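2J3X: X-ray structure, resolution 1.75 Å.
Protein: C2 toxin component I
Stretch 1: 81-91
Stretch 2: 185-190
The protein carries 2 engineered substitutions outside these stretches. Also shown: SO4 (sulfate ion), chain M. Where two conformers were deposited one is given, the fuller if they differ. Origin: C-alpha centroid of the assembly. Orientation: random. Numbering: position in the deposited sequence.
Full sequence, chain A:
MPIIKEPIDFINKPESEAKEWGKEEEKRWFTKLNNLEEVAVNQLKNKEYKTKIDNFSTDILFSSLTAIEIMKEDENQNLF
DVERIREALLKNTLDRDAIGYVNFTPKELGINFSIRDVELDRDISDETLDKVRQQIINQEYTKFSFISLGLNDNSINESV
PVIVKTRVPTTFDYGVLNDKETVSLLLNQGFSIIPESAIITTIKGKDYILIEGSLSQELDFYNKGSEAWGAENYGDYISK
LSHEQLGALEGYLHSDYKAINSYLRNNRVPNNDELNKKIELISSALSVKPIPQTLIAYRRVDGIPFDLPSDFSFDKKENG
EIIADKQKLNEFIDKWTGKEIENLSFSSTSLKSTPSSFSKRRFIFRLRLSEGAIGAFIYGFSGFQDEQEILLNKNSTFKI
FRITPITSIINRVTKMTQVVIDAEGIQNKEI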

# COMPACT_ATOMS: atom_id res chain seq x y z
N ASP A 81 19.73 -7.84 3.14
CA ASP A 81 19.44 -7.38 4.51
C ASP A 81 17.93 -7.39 4.79
O ASP A 81 17.49 -7.87 5.84
CB ASP A 81 20.02 -5.98 4.78
CG ASP A 81 21.52 -6.01 5.07
OD1 ASP A 81 22.03 -7.11 5.40
OD2 ASP A 81 22.16 -4.94 4.97
N VAL A 82 17.12 -6.87 3.86
CA VAL A 82 15.64 -6.98 3.99
C VAL A 82 15.22 -8.45 4.13
O VAL A 82 14.39 -8.80 5.02
CB VAL A 82 14.89 -6.31 2.80
CG1 VAL A 82 13.38 -6.70 2.71
CG2 VAL A 82 15.10 -4.76 2.82
N GLU A 83 15.75 -9.33 3.28
CA GLU A 83 15.36 -10.75 3.37
C GLU A 83 15.77 -11.35 4.73
O GLU A 83 15.02 -12.14 5.32
CB GLU A 83 16.01 -11.49 2.22
CG GLU A 83 15.41 -11.07 0.84
CD GLU A 83 16.17 -11.61 -0.37
OE1 GLU A 83 17.32 -12.03 -0.20
OE2 GLU A 83 15.56 -11.62 -1.48
N ARG A 84 16.95 -10.97 5.22
CA ARG A 84 17.44 -11.49 6.52
C ARG A 84 16.61 -11.02 7.71
O ARG A 84 16.41 -11.77 8.67
CB ARG A 84 18.92 -11.14 6.70
CG ARG A 84 19.82 -12.04 5.81
CD ARG A 84 21.23 -11.48 5.66
NE ARG A 84 21.94 -12.23 4.61
CZ ARG A 84 23.02 -11.76 3.95
NH1 ARG A 84 23.55 -10.55 4.26
NH2 ARG A 84 23.57 -12.51 2.99
N ILE A 85 16.16 -9.77 7.65
CA ILE A 85 15.27 -9.21 8.68
C ILE A 85 13.95 -9.98 8.63
O ILE A 85 13.40 -10.37 9.66
CB ILE A 85 15.11 -7.67 8.54
CG1 ILE A 85 16.42 -6.95 8.86
CG2 ILE A 85 14.02 -7.15 9.51
CD1 ILE A 85 16.46 -5.49 8.32
N ARG A 86 13.40 -10.19 7.44
CA ARG A 86 12.16 -10.95 7.30
C ARG A 86 12.30 -12.32 7.90
O ARG A 86 11.39 -12.80 8.61
CB ARG A 86 11.76 -11.11 5.82
CG ARG A 86 11.30 -9.82 5.16
CD ARG A 86 10.94 -10.20 3.73
NE ARG A 86 10.73 -9.04 2.86
CZ ARG A 86 10.72 -9.11 1.52
NH1 ARG A 86 10.93 -10.27 0.88
NH2 ARG A 86 10.48 -7.99 0.83
N GLU A 87 13.43 -12.96 7.59
CA GLU A 87 13.71 -14.30 8.10
C GLU A 87 13.87 -14.32 9.62
O GLU A 87 13.33 -15.24 10.28
CB GLU A 87 14.95 -14.85 7.41
CG GLU A 87 15.33 -16.26 7.76
CD GLU A 87 16.63 -16.73 7.06
OE1 GLU A 87 17.16 -16.02 6.19
OE2 GLU A 87 17.13 -17.82 7.39
N ALA A 88 14.52 -13.31 10.17
CA ALA A 88 14.67 -13.21 11.65
C ALA A 88 13.29 -13.05 12.31
O ALA A 88 12.97 -13.67 13.34
CB ALA A 88 15.58 -12.02 11.99
N LEU A 89 12.42 -12.28 11.67
CA LEU A 89 11.08 -12.07 12.26
C LEU A 89 10.24 -13.37 12.29
O LEU A 89 9.45 -13.58 13.20
CB LEU A 89 10.33 -10.95 11.51
CG LEU A 89 10.94 -9.55 11.68
CD1 LEU A 89 10.21 -8.58 10.71
CD2 LEU A 89 10.68 -9.06 13.11
N LEU A 90 10.39 -14.22 11.26
CA LEU A 90 9.61 -15.46 11.14
C LEU A 90 9.91 -16.41 12.29
O LEU A 90 9.10 -17.29 12.60
CB LEU A 90 9.94 -16.17 9.80
CG LEU A 90 8.92 -16.06 8.69
CD1 LEU A 90 7.98 -14.88 8.87
CD2 LEU A 90 9.58 -16.09 7.30
N LYS A 91 11.07 -16.22 12.91
CA LYS A 91 11.58 -17.14 13.93
C LYS A 91 11.02 -16.84 15.32
O LYS A 91 11.25 -17.59 16.26
CB LYS A 91 13.10 -17.08 13.94
CG LYS A 91 13.75 -17.81 12.73
CD LYS A 91 15.25 -17.60 12.65
CE LYS A 91 15.91 -18.53 11.58
NZ LYS A 91 17.43 -18.39 11.66
S SO4 M . 12.21 -12.23 -1.80
O1 SO4 M . 13.11 -11.08 -1.41
O2 SO4 M . 12.47 -13.27 -0.81
O3 SO4 M . 10.80 -11.83 -1.65
O4 SO4 M . 12.51 -12.70 -3.15
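Stretch 2, residues 185-190: LLLNQG

Stretch 2 begins in a strand that started earlier in the chain, and the chain stays extended through Asn-188 and Gln-189 before Gly-190 turns to a positive phi of 87°, a conformation that favours glycine. It passes across the helix of stretch 1 rather than along it: the N-to-C directions differ by 108°, the signed crossing angle is -108°, and the axes approach to 9.5 Å. The nearest pair of CA atoms across the stretches belongs to Arg-86 and Asn-188, 6.7 Å apart.

Leu-89 covers the most surface. Its CA-to-CB bond points toward the strand, and the branched end (chi1 m, chi2 t) reaches backbone as well as side chains: Leu-89 CD2 lies 3.3 Å from Leu-186 O and Leu-89 CD1 3.6 Å from Asn-188 OD1. Leu-186, also pointing toward its partner, extends the apolar patch one helical turn back, with its CD2 3.9 Å from Ile-85 CG2. Both leucines are buried, where flexible, purely apolar side chains pack without leaving a polar group unpaired.

Gln-189 supplies the polar end. Its amide oxygen, a good acceptor, takes two hydrogen bonds from the edge of the Arg-86 guanidinium, Arg-86 NE and Arg-86 NH2 each lying 2.9 Å from Gln-189 OE1. Asn-188, whose side-chain carbonyl can accept a hydrogen, is tied in through a water that donates to Arg-86 O at 2.7 Å and to Asn-188 OD1 at 2.6 Å.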

# COMPACT_ATOMS: atom_id res chain seq x y z
N LEU A 185 8.67 -2.95 19.18
CA LEU A 185 8.63 -4.22 18.41
C LEU A 185 8.83 -3.86 16.94
O LEU A 185 8.49 -2.76 16.51
CB LEU A 185 7.31 -4.95 18.53
CG LEU A 185 6.72 -5.18 19.95
CD1 LEU A 185 5.52 -6.05 19.93
CD2 LEU A 185 7.83 -5.76 20.87
N LEU A 186 9.33 -4.83 16.19
CA LEU A 186 9.42 -4.70 14.74
C LEU A 186 8.50 -5.79 14.22
O LEU A 186 8.62 -6.96 14.63
CB LEU A 186 10.88 -4.96 14.30
CG LEU A 186 11.05 -4.68 12.79
CD1 LEU A 186 10.81 -3.21 12.48
CD2 LEU A 186 12.44 -5.11 12.37
N LEU A 187 7.59 -5.45 13.30
CA LEU A 187 6.68 -6.46 12.75
C LEU A 187 6.86 -6.51 11.22
O LEU A 187 7.51 -5.62 10.65
CB LEU A 187 5.21 -6.16 13.09
CG LEU A 187 4.92 -5.73 14.52
CD1 LEU A 187 3.42 -5.36 14.57
CD2 LEU A 187 5.20 -6.86 15.49
N ASN A 188 6.33 -7.56 10.59
CA ASN A 188 6.48 -7.83 9.17
C ASN A 188 6.02 -6.64 8.32
O ASN A 188 5.19 -5.79 8.74
CB ASN A 188 5.61 -9.03 8.80
CG ASN A 188 6.21 -10.34 9.27
OD1 ASN A 188 7.42 -10.41 9.46
ND2 ASN A 188 5.41 -11.39 9.32
N GLN A 189 6.51 -6.62 7.09
CA GLN A 189 6.05 -5.67 6.11
C GLN A 189 4.58 -5.93 5.77
O GLN A 189 4.07 -7.07 5.86
CB GLN A 189 6.80 -5.95 4.80
CG GLN A 189 8.31 -5.67 4.85
CD GLN A 189 8.88 -5.59 3.43
OE1 GLN A 189 9.79 -6.33 3.12
NE2 GLN A 189 8.34 -4.67 2.58
N GLY A 190 3.89 -4.87 5.33
CA GLY A 190 2.61 -5.04 4.67
C GLY A 190 1.36 -5.11 5.54
O GLY A 190 0.30 -5.54 5.08
O HOH W 1 8.89 -11.99 8.07